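Local coordinates for protein beta-1,3-glucanosyltransferase (Rhizomucor miehei CAU432, PDB 4WTP) that is an enzyme of glycosyl hydrolase family 17, built as a (beta/alpha)8-type barrel, at residues Ala112-Leu117 against Lys153-Pro158; Pro189-Val194 against Gly231-Ser236; Val194-Ala199 against Glu243-His248. All coordinates share one frame; numbering follows the deposited sequence.

Contact 1: residues Ala112-Leu117 against Lys153-Pro158; sequences ALKNIL and KELVAP
Leu155 reaches from Lys153-Pro158 into the angle between Lys114 and Leu117, and of the residues in this contact it gives up the most surface. With CG beside its backbone N (chi1 -67°), it sends both methyl groups toward the aliphatic part of Lys114, and Lys114 CE lies 3.8 Å from Leu155 CD2. The two side chains meet at about a right angle, the extended lysine passing over the branched end of the leucine with its CG and CE. On the inner side Leu155 CD1 also approaches Leu113 CD2, at 4.1 Å. The backbone of the same residue is met too: Leu117 CD1 rests 3.5 Å from Leu155 O and 4.1 Å from Leu155 CB, so a methyl group packs on both the carbonyl and the start of the side chain.

Ala112-Leu117 lies toward the C-terminal end of helix 104-119, and Lys153-Pro158 takes in the last part of helix 142-156 and what follows; the two are consecutive helices on the outside of the beta/alpha barrel, joined through strand 125-132.

Val156 follows, one step deeper. Its CG1 faces Leu113, whose CG lies opposite the backbone N (chi1 176°), and Leu113 CD2 comes within 3.9 Å of Val156 CG1. Leu117 CD1 also touches Val156 CG1, at 4.1 Å. Leu113 and Val156 both continue onto Leu128 of strand 125-132, while Val156 also packs on Val163 of strand 163-167.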
loop_
_atom_site.group_PDB
_atom_site.type_symbol
_atom_site.label_atom_id
_atom_site.label_comp_id
_atom_site.label_asym_id
_atom_site.label_seq_id
_atom_site.Cartn_x
_atom_site.Cartn_y
_atom_site.Cartn_z
ATOM N N ALA A 112 5.759 -13.348 -13.765
ATOM C CA ALA A 112 4.349 -12.979 -13.606
ATOM C C ALA A 112 4.092 -11.608 -14.229
ATOM O O ALA A 112 3.044 -11.399 -14.869
ATOM C CB ALA A 112 3.957 -12.942 -12.137
ATOM N N LEU A 113 5.051 -10.697 -14.066
ATOM C CA LEU A 113 4.944 -9.368 -14.624
ATOM C C LEU A 113 4.941 -9.486 -16.153
ATOM O O LEU A 113 4.131 -8.841 -16.831
ATOM C CB LEU A 113 6.119 -8.522 -14.161
ATOM C CG LEU A 113 6.151 -7.115 -14.772
ATOM C CD1 LEU A 113 4.884 -6.302 -14.517
ATOM C CD2 LEU A 113 7.353 -6.335 -14.272
ATOM N N LYS A 114 5.882 -10.256 -16.708
ATOM C CA LYS A 114 5.934 -10.465 -18.161
ATOM C C LYS A 114 4.599 -11.000 -18.666
ATOM O O LYS A 114 4.134 -10.570 -19.719
ATOM C CB LYS A 114 7.103 -11.394 -18.537
ATOM C CG LYS A 114 8.457 -10.708 -18.433
ATOM C CD LYS A 114 9.625 -11.662 -18.621
ATOM C CE LYS A 114 10.947 -10.919 -18.493
ATOM N NZ LYS A 114 12.092 -11.870 -18.437
ATOM N N ASN A 115 4.004 -11.928 -17.944
ATOM C CA ASN A 115 2.685 -12.456 -18.313
ATOM C C ASN A 115 1.592 -11.415 -18.317
ATOM O O ASN A 115 0.786 -11.345 -19.248
ATOM C CB ASN A 115 2.258 -13.590 -17.382
ATOM C CG ASN A 115 3.028 -14.877 -17.616
ATOM O OD1 ASN A 115 3.635 -15.081 -18.668
ATOM N ND2 ASN A 115 3.032 -15.748 -16.609
ATOM N N ILE A 116 1.569 -10.579 -17.280
ATOM C CA ILE A 116 0.612 -9.496 -17.226
ATOM C C ILE A 116 0.824 -8.571 -18.425
ATOM O O ILE A 116 -0.167 -8.133 -19.068
ATOM C CB ILE A 116 0.729 -8.735 -15.887
ATOM C CG1 ILE A 116 0.060 -9.567 -14.793
ATOM C CG2 ILE A 116 0.082 -7.360 -15.983
ATOM C CD1 ILE A 116 0.630 -9.319 -13.429
ATOM N N LEU A 117 2.076 -8.255 -18.728
ATOM C CA LEU A 117 2.343 -7.349 -19.840
ATOM C C LEU A 117 1.869 -7.941 -21.202
ATOM O O LEU A 117 1.551 -7.194 -22.144
ATOM C CB LEU A 117 3.831 -6.927 -19.874
ATOM C CG LEU A 117 4.291 -6.103 -18.657
ATOM C CD1 LEU A 117 5.799 -5.877 -18.693
ATOM C CD2 LEU A 117 3.533 -4.784 -18.572
ATOM N N LYS A 153 12.239 -2.100 -14.428
ATOM C CA LYS A 153 12.008 -0.841 -15.121
ATOM C C LYS A 153 12.107 -0.991 -16.643
ATOM O O LYS A 153 11.297 -0.429 -17.380
ATOM C CB LYS A 153 12.935 0.280 -14.611
ATOM C CG LYS A 153 12.625 1.610 -15.275
ATOM C CD LYS A 153 13.189 2.818 -14.546
ATOM C CE LYS A 153 12.850 4.073 -15.335
ATOM N NZ LYS A 153 13.587 5.272 -14.850
ATOM N N GLU A 154 13.073 -1.779 -17.102
ATOM C CA GLU A 154 13.247 -2.004 -18.540
ATOM C C GLU A 154 12.038 -2.693 -19.159
ATOM O O GLU A 154 11.747 -2.499 -20.335
ATOM C CB GLU A 154 14.527 -2.791 -18.791
ATOM C CG GLU A 154 15.796 -2.003 -18.487
ATOM C CD GLU A 154 17.036 -2.873 -18.407
ATOM O OE1 GLU A 154 16.928 -4.104 -18.609
ATOM O OE2 GLU A 154 18.134 -2.327 -18.154
ATOM N N LEU A 155 11.323 -3.477 -18.360
ATOM C CA LEU A 155 10.109 -4.141 -18.781
ATOM C C LEU A 155 8.893 -3.241 -18.879
ATOM O O LEU A 155 8.063 -3.389 -19.779
ATOM C CB LEU A 155 9.775 -5.335 -17.865
ATOM C CG LEU A 155 10.716 -6.542 -17.882
ATOM C CD1 LEU A 155 10.327 -7.524 -16.793
ATOM C CD2 LEU A 155 10.783 -7.215 -19.249
ATOM N N VAL A 156 8.772 -2.315 -17.934
ATOM C CA VAL A 156 7.553 -1.525 -17.838
ATOM C C VAL A 156 7.646 -0.090 -18.341
ATOM O O VAL A 156 6.620 0.517 -18.660
ATOM C CB VAL A 156 6.975 -1.497 -16.408
ATOM C CG1 VAL A 156 6.612 -2.901 -15.969
ATOM C CG2 VAL A 156 7.937 -0.818 -15.440
ATOM N N ALA A 157 8.864 0.434 -18.411
ATOM C CA ALA A 157 9.070 1.794 -18.930
ATOM C C ALA A 157 8.420 1.987 -20.306
ATOM O O ALA A 157 7.852 3.048 -20.557
ATOM C CB ALA A 157 10.557 2.178 -18.943
ATOM N N PRO A 158 8.503 0.979 -21.206
ATOM C CA PRO A 158 7.865 1.165 -22.508
ATOM C C PRO A 158 6.349 1.299 -22.453
ATOM O O PRO A 158 5.756 1.746 -23.424
ATOM C CB PRO A 158 8.260 -0.099 -23.279
ATOM C CG PRO A 158 9.531 -0.540 -22.648
ATOM C CD PRO A 158 9.347 -0.231 -21.200
#

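Contact 2: residues Pro189-Val194 against Gly231-Ser236; sequences PYWEGV and GNFQSS
Ser236 OG donates a 2.7 Å hydrogen bond to Val194 O, approaching from above the carbonyl plane, 50° out of it. The torsion that sets OG beside the backbone N of Ser236 (chi1 -55°) brings this buried hydroxyl up to the loop backbone, while Ser236 CB rests 3.5 Å from Tyr190 CD1. At the opposite corner of the ring, Tyr190 CE2 meets Phe233 CB at 3.7 Å, and water 1 bridges Tyr190 OH to Asn232 O. Trp226 adds an edge-to-face partner to Tyr190.

Trp191 turns the edge of its six-membered ring to the face of Phe233, an offset edge-to-face pair with the planes at 85° and Trp191 CE3 3.6 Å from Phe233 CD2. Gly193, at positive phi, brings its CA to 3.4 Å from Phe233 O in a CA-H...O contact. Beside it, water 2 donates to Gly193 O and accepts from Ser235 N.

Within Gly231-Ser236, Asn232 ND2 donates to Gln234 O at 2.9 Å, lying in the carbonyl plane on a lone pair. Phe233 and Ser236 pair through both backbone N-H groups around a type II' turn, making the tip of a two-stranded beta hairpin that packs on the loop between strand 182-186 and helix 196-212.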
loop_
_atom_site.group_PDB
_atom_site.type_symbol
_atom_site.label_atom_id
_atom_site.label_comp_id
_atom_site.label_asym_id
_atom_site.label_seq_id
_atom_site.Cartn_x
_atom_site.Cartn_y
_atom_site.Cartn_z
ATOM N N PRO A 189 3.211 4.308 13.166
ATOM C CA PRO A 189 3.458 4.750 14.528
ATOM C C PRO A 189 2.879 3.811 15.611
ATOM O O PRO A 189 3.458 3.705 16.706
ATOM C CB PRO A 189 2.829 6.138 14.542
ATOM C CG PRO A 189 3.108 6.651 13.144
ATOM C CD PRO A 189 2.899 5.443 12.269
ATOM N N TYR A 190 1.756 3.160 15.337
ATOM C CA TYR A 190 1.198 2.200 16.251
ATOM C C TYR A 190 2.225 1.166 16.700
ATOM O O TYR A 190 2.332 0.813 17.883
ATOM C CB TYR A 190 0.007 1.473 15.586
ATOM C CG TYR A 190 -0.593 0.484 16.531
ATOM C CD1 TYR A 190 -1.589 0.896 17.436
ATOM C CD2 TYR A 190 -0.188 -0.848 16.579
ATOM C CE1 TYR A 190 -2.121 0.009 18.361
ATOM C CE2 TYR A 190 -0.725 -1.728 17.497
ATOM C CZ TYR A 190 -1.696 -1.302 18.393
ATOM O OH TYR A 190 -2.222 -2.179 19.309
ATOM N N TRP A 191 2.973 0.638 15.742
ATOM C CA TRP A 191 3.963 -0.384 16.064
ATOM C C TRP A 191 5.242 0.173 16.701
ATOM O O TRP A 191 6.126 -0.599 17.111
ATOM C CB TRP A 191 4.308 -1.181 14.793
ATOM C CG TRP A 191 3.180 -2.005 14.261
ATOM C CD1 TRP A 191 2.609 -1.950 13.000
ATOM C CD2 TRP A 191 2.477 -3.053 14.962
ATOM N NE1 TRP A 191 1.609 -2.881 12.878
ATOM C CE2 TRP A 191 1.494 -3.588 14.031
ATOM C CE3 TRP A 191 2.582 -3.604 16.216
ATOM C CZ2 TRP A 191 0.655 -4.620 14.380
ATOM C CZ3 TRP A 191 1.723 -4.638 16.570
ATOM C CH2 TRP A 191 0.781 -5.142 15.668
ATOM N N GLU A 192 5.314 1.492 16.816
ATOM C CA GLU A 192 6.395 2.197 17.482
ATOM C C GLU A 192 5.951 2.627 18.888
ATOM O O GLU A 192 6.715 3.249 19.629
ATOM C CB GLU A 192 6.838 3.408 16.659
ATOM C CG GLU A 192 7.196 3.093 15.201
ATOM C CD GLU A 192 7.173 4.355 14.326
ATOM O OE1 GLU A 192 7.709 5.391 14.779
ATOM O OE2 GLU A 192 6.615 4.355 13.184
ATOM N N GLY A 193 4.705 2.317 19.258
ATOM C CA GLY A 193 4.238 2.654 20.605
ATOM C C GLY A 193 3.910 4.125 20.800
ATOM O O GLY A 193 3.799 4.584 21.948
ATOM N N VAL A 194 3.750 4.873 19.708
ATOM C CA VAL A 194 3.428 6.313 19.757
ATOM C C VAL A 194 1.955 6.516 20.148
ATOM O O VAL A 194 1.058 5.881 19.577
ATOM C CB VAL A 194 3.732 6.972 18.410
ATOM C CG1 VAL A 194 3.349 8.449 18.398
ATOM C CG2 VAL A 194 5.222 6.796 18.077
ATOM N N GLY A 231 -6.154 -4.627 21.499
ATOM C CA GLY A 231 -5.341 -4.315 22.658
ATOM C C GLY A 231 -4.586 -3.015 22.544
ATOM O O GLY A 231 -5.159 -1.958 22.290
ATOM N N ASN A 232 -3.276 -3.067 22.765
ATOM C CA ASN A 232 -2.435 -1.878 22.727
ATOM C C ASN A 232 -0.993 -2.325 22.429
ATOM O O ASN A 232 -0.679 -3.526 22.488
ATOM C CB ASN A 232 -2.473 -1.156 24.093
ATOM C CG ASN A 232 -1.849 -1.989 25.196
ATOM O OD1 ASN A 232 -2.382 -3.034 25.593
ATOM N ND2 ASN A 232 -0.719 -1.535 25.694
ATOM N N PHE A 233 -0.177 -1.384 22.022
ATOM C CA PHE A 233 1.241 -1.635 21.864
ATOM C C PHE A 233 1.932 -0.514 22.606
ATOM O O PHE A 233 2.043 0.614 22.114
ATOM C CB PHE A 233 1.637 -1.658 20.380
ATOM C CG PHE A 233 3.004 -2.228 20.145
ATOM C CD1 PHE A 233 4.149 -1.445 20.311
ATOM C CD2 PHE A 233 3.143 -3.560 19.751
ATOM C CE1 PHE A 233 5.412 -1.988 20.078
ATOM C CE2 PHE A 233 4.395 -4.106 19.504
ATOM C CZ PHE A 233 5.523 -3.319 19.676
ATOM N N GLN A 234 2.336 -0.802 23.849
ATOM C CA GLN A 234 2.762 0.241 24.768
ATOM C C GLN A 234 1.698 1.362 24.810
ATOM O O GLN A 234 0.538 1.033 25.026
ATOM C CB GLN A 234 4.162 0.740 24.436
ATOM C CG GLN A 234 5.215 -0.351 24.598
ATOM C CD GLN A 234 6.410 -0.165 23.686
ATOM O OE1 GLN A 234 6.689 0.941 23.221
ATOM N NE2 GLN A 234 7.134 -1.254 23.430
ATOM N N SER A 235 2.058 2.604 24.502
ATOM C CA SER A 235 1.083 3.738 24.606
ATOM C C SER A 235 0.100 3.809 23.437
ATOM O O SER A 235 -0.838 4.613 23.492
ATOM C CB SER A 235 1.789 5.084 24.689
ATOM O OG SER A 235 2.522 5.201 25.891
ATOM N N SER A 236 0.297 3.022 22.376
ATOM C CA SER A 236 -0.590 3.019 21.213
ATOM C C SER A 236 -1.759 2.133 21.545
ATOM O O SER A 236 -1.619 0.944 21.680
ATOM C CB SER A 236 0.152 2.513 19.962
ATOM O OG SER A 236 1.305 3.246 19.725
HETATM O O HOH W 1 -2.052 -4.757 20.512
HETATM O O HOH W 2 4.741 3.963 24.496
#

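Contact 3: residues Val194-Ala199 against Glu243-His248; sequences VTIDNA and ENKYLH
Ala199 CB lies 3.5 Å from Tyr246 CE1, the closest apolar approach between the two segments. The neighbouring Ile196 takes the other end of the tyrosine: its CD1 stands 3.8 Å from Tyr246 CB. Ile196 gets there because its CG1 branch extends opposite the backbone N (chi1 -177°), and on the way Ile196 CG1 passes 3.9 Å from Lys245 CD, the two chains running at a slant to each other.

Lys245 crosses Asp197 at about a right angle, with Lys245 CE 3.2 Å from Asp197 OD1, but the charged ends stay apart: Lys245 NZ is 4.3 Å from Asp197 OD1, too far for a salt bridge. The final bend of the lysine (chi4 48°) turns NZ toward water 3, which accepts from Lys245 NZ at 2.8 Å and donates to Asp197 O. A salt bridge to Asp249, one helical turn on, also holds NZ. The carboxylate of Asp197 would probably still add a favourable field to this ammonium group.

Tyr246 is positioned from beyond the contact, by a hydrogen bond between Tyr246 OH and Thr224 OG1 and by the ring of Trp226, which meets its own with planes at about 40°. Its side chain also touches Leu203 of helix 196-212 and Tyr263 of strand 262-263, which places the contact where the start of helix 196-212 packs against helix 240-256 on the outside of the barrel.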
loop_
_atom_site.group_PDB
_atom_site.type_symbol
_atom_site.label_atom_id
_atom_site.label_comp_id
_atom_site.label_asym_id
_atom_site.label_seq_id
_atom_site.Cartn_x
_atom_site.Cartn_y
_atom_site.Cartn_z
ATOM N N VAL A 194 3.750 4.873 19.708
ATOM C CA VAL A 194 3.428 6.313 19.757
ATOM C C VAL A 194 1.955 6.516 20.148
ATOM O O VAL A 194 1.058 5.881 19.577
ATOM C CB VAL A 194 3.732 6.972 18.410
ATOM C CG1 VAL A 194 3.349 8.449 18.398
ATOM C CG2 VAL A 194 5.222 6.796 18.077
ATOM N N THR A 195 1.712 7.368 21.126
ATOM C CA THR A 195 0.333 7.616 21.558
ATOM C C THR A 195 -0.438 8.279 20.412
ATOM O O THR A 195 0.125 9.039 19.620
ATOM C CB THR A 195 0.291 8.461 22.845
ATOM O OG1 THR A 195 -1.038 8.465 23.394
ATOM C CG2 THR A 195 0.748 9.901 22.585
ATOM N N ILE A 196 -1.746 8.037 20.380
ATOM C CA ILE A 196 -2.545 8.460 19.246
ATOM C C ILE A 196 -2.423 9.960 18.897
ATOM O O ILE A 196 -2.371 10.342 17.715
ATOM C CB ILE A 196 -4.015 8.022 19.432
ATOM C CG1 ILE A 196 -4.863 8.406 18.206
ATOM C CG2 ILE A 196 -4.619 8.548 20.756
ATOM C CD1 ILE A 196 -4.419 7.790 16.877
ATOM N N ASP A 197 -2.389 10.836 19.899
ATOM C CA ASP A 197 -2.377 12.273 19.620
ATOM C C ASP A 197 -1.157 12.712 18.824
ATOM O O ASP A 197 -1.175 13.753 18.143
ATOM C CB ASP A 197 -2.450 13.076 20.929
ATOM C CG ASP A 197 -3.779 12.990 21.598
ATOM O OD1 ASP A 197 -4.725 12.461 21.000
ATOM O OD2 ASP A 197 -3.876 13.498 22.735
ATOM N N ASN A 198 -0.082 11.934 18.957
ATOM C CA ASN A 198 1.188 12.221 18.317
ATOM C C ASN A 198 1.436 11.388 17.034
ATOM O O ASN A 198 2.449 11.549 16.402
ATOM C CB ASN A 198 2.356 11.948 19.309
ATOM C CG ASN A 198 2.178 12.575 20.697
ATOM O OD1 ASN A 198 1.307 13.395 20.913
ATOM N ND2 ASN A 198 3.007 12.152 21.645
ATOM N N ALA A 199 0.519 10.505 16.669
ATOM C CA ALA A 199 0.827 9.495 15.667
ATOM C C ALA A 199 0.975 10.063 14.248
ATOM O O ALA A 199 1.971 9.755 13.554
ATOM C CB ALA A 199 -0.210 8.403 15.724
ATOM N N GLU A 243 -8.665 4.722 15.724
ATOM C CA GLU A 243 -8.554 4.525 14.285
ATOM C C GLU A 243 -9.186 5.731 13.563
ATOM O O GLU A 243 -8.652 6.224 12.586
ATOM C CB GLU A 243 -9.166 3.217 13.790
ATOM C CG GLU A 243 -8.958 3.061 12.292
ATOM C CD GLU A 243 -9.577 1.834 11.662
ATOM O OE1 GLU A 243 -10.354 1.103 12.302
ATOM O OE2 GLU A 243 -9.295 1.640 10.455
ATOM N N ASN A 244 -10.366 6.166 14.007
ATOM C CA ASN A 244 -11.051 7.324 13.423
ATOM C C ASN A 244 -10.188 8.580 13.477
ATOM O O ASN A 244 -10.052 9.279 12.481
ATOM C CB ASN A 244 -12.373 7.544 14.177
ATOM C CG ASN A 244 -13.314 8.468 13.429
ATOM O OD1 ASN A 244 -13.540 8.299 12.241
ATOM N ND2 ASN A 244 -13.871 9.425 14.144
ATOM N N LYS A 245 -9.584 8.836 14.637
ATOM C CA LYS A 245 -8.704 9.991 14.786
ATOM C C LYS A 245 -7.488 9.893 13.846
ATOM O O LYS A 245 -7.122 10.873 13.184
ATOM C CB LYS A 245 -8.273 10.156 16.235
ATOM C CG LYS A 245 -7.220 11.229 16.411
ATOM C CD LYS A 245 -6.991 11.599 17.866
ATOM C CE LYS A 245 -5.830 12.579 18.003
ATOM N NZ LYS A 245 -5.824 13.751 17.080
ATOM N N TYR A 246 -6.863 8.716 13.797
ATOM C CA TYR A 246 -5.665 8.537 12.979
ATOM C C TYR A 246 -6.010 8.752 11.513
ATOM O O TYR A 246 -5.322 9.458 10.784
ATOM C CB TYR A 246 -5.068 7.136 13.168
ATOM C CG TYR A 246 -3.684 7.019 12.537
ATOM C CD1 TYR A 246 -2.624 7.758 13.044
ATOM C CD2 TYR A 246 -3.459 6.220 11.419
ATOM C CE1 TYR A 246 -1.343 7.653 12.492
ATOM C CE2 TYR A 246 -2.188 6.100 10.853
ATOM C CZ TYR A 246 -1.152 6.847 11.381
ATOM O OH TYR A 246 0.123 6.771 10.858
ATOM N N LEU A 247 -7.120 8.157 11.070
ATOM C CA LEU A 247 -7.593 8.327 9.698
ATOM C C LEU A 247 -7.784 9.822 9.380
ATOM O O LEU A 247 -7.277 10.325 8.365
ATOM C CB LEU A 247 -8.923 7.573 9.547
ATOM C CG LEU A 247 -9.588 7.715 8.196
ATOM C CD1 LEU A 247 -8.721 7.147 7.082
ATOM C CD2 LEU A 247 -10.961 7.057 8.242
ATOM N N HIS A 248 -8.531 10.518 10.243
ATOM C CA HIS A 248 -8.768 11.947 9.990
ATOM C C HIS A 248 -7.470 12.721 9.939
ATOM O O HIS A 248 -7.291 13.562 9.050
ATOM C CB HIS A 248 -9.648 12.528 11.086
ATOM C CG HIS A 248 -11.062 11.992 11.091
ATOM N ND1 HIS A 248 -12.018 12.459 11.925
ATOM C CD2 HIS A 248 -11.649 11.009 10.336
ATOM C CE1 HIS A 248 -13.157 11.790 11.710
ATOM N NE2 HIS A 248 -12.944 10.922 10.721
HETATM O O HOH W 3 -3.469 15.204 17.755
#

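How the contacts relate
Contact 1 comes first along the chain and is complete before either of the others opens; its centre lies about 39 Å from that of contact 2 and about 38 Å from that of contact 3, on the opposite side of the chain's centre. It joins helices 104-119 and 142-156. Contacts 2 and 3 are adjacent, with centres about 10 Å apart, and share Val194, in the loop just before helix 196-212. Their segments alternate along the chain, and they also touch through Pro189 CG and Ala199 O, 3.3 Å apart. Together they tie the loop after strand 182-186, the start of helix 196-212, the hairpin of strands 232-233 and 236-237, and helix 240-256 into one continuous region of the barrel.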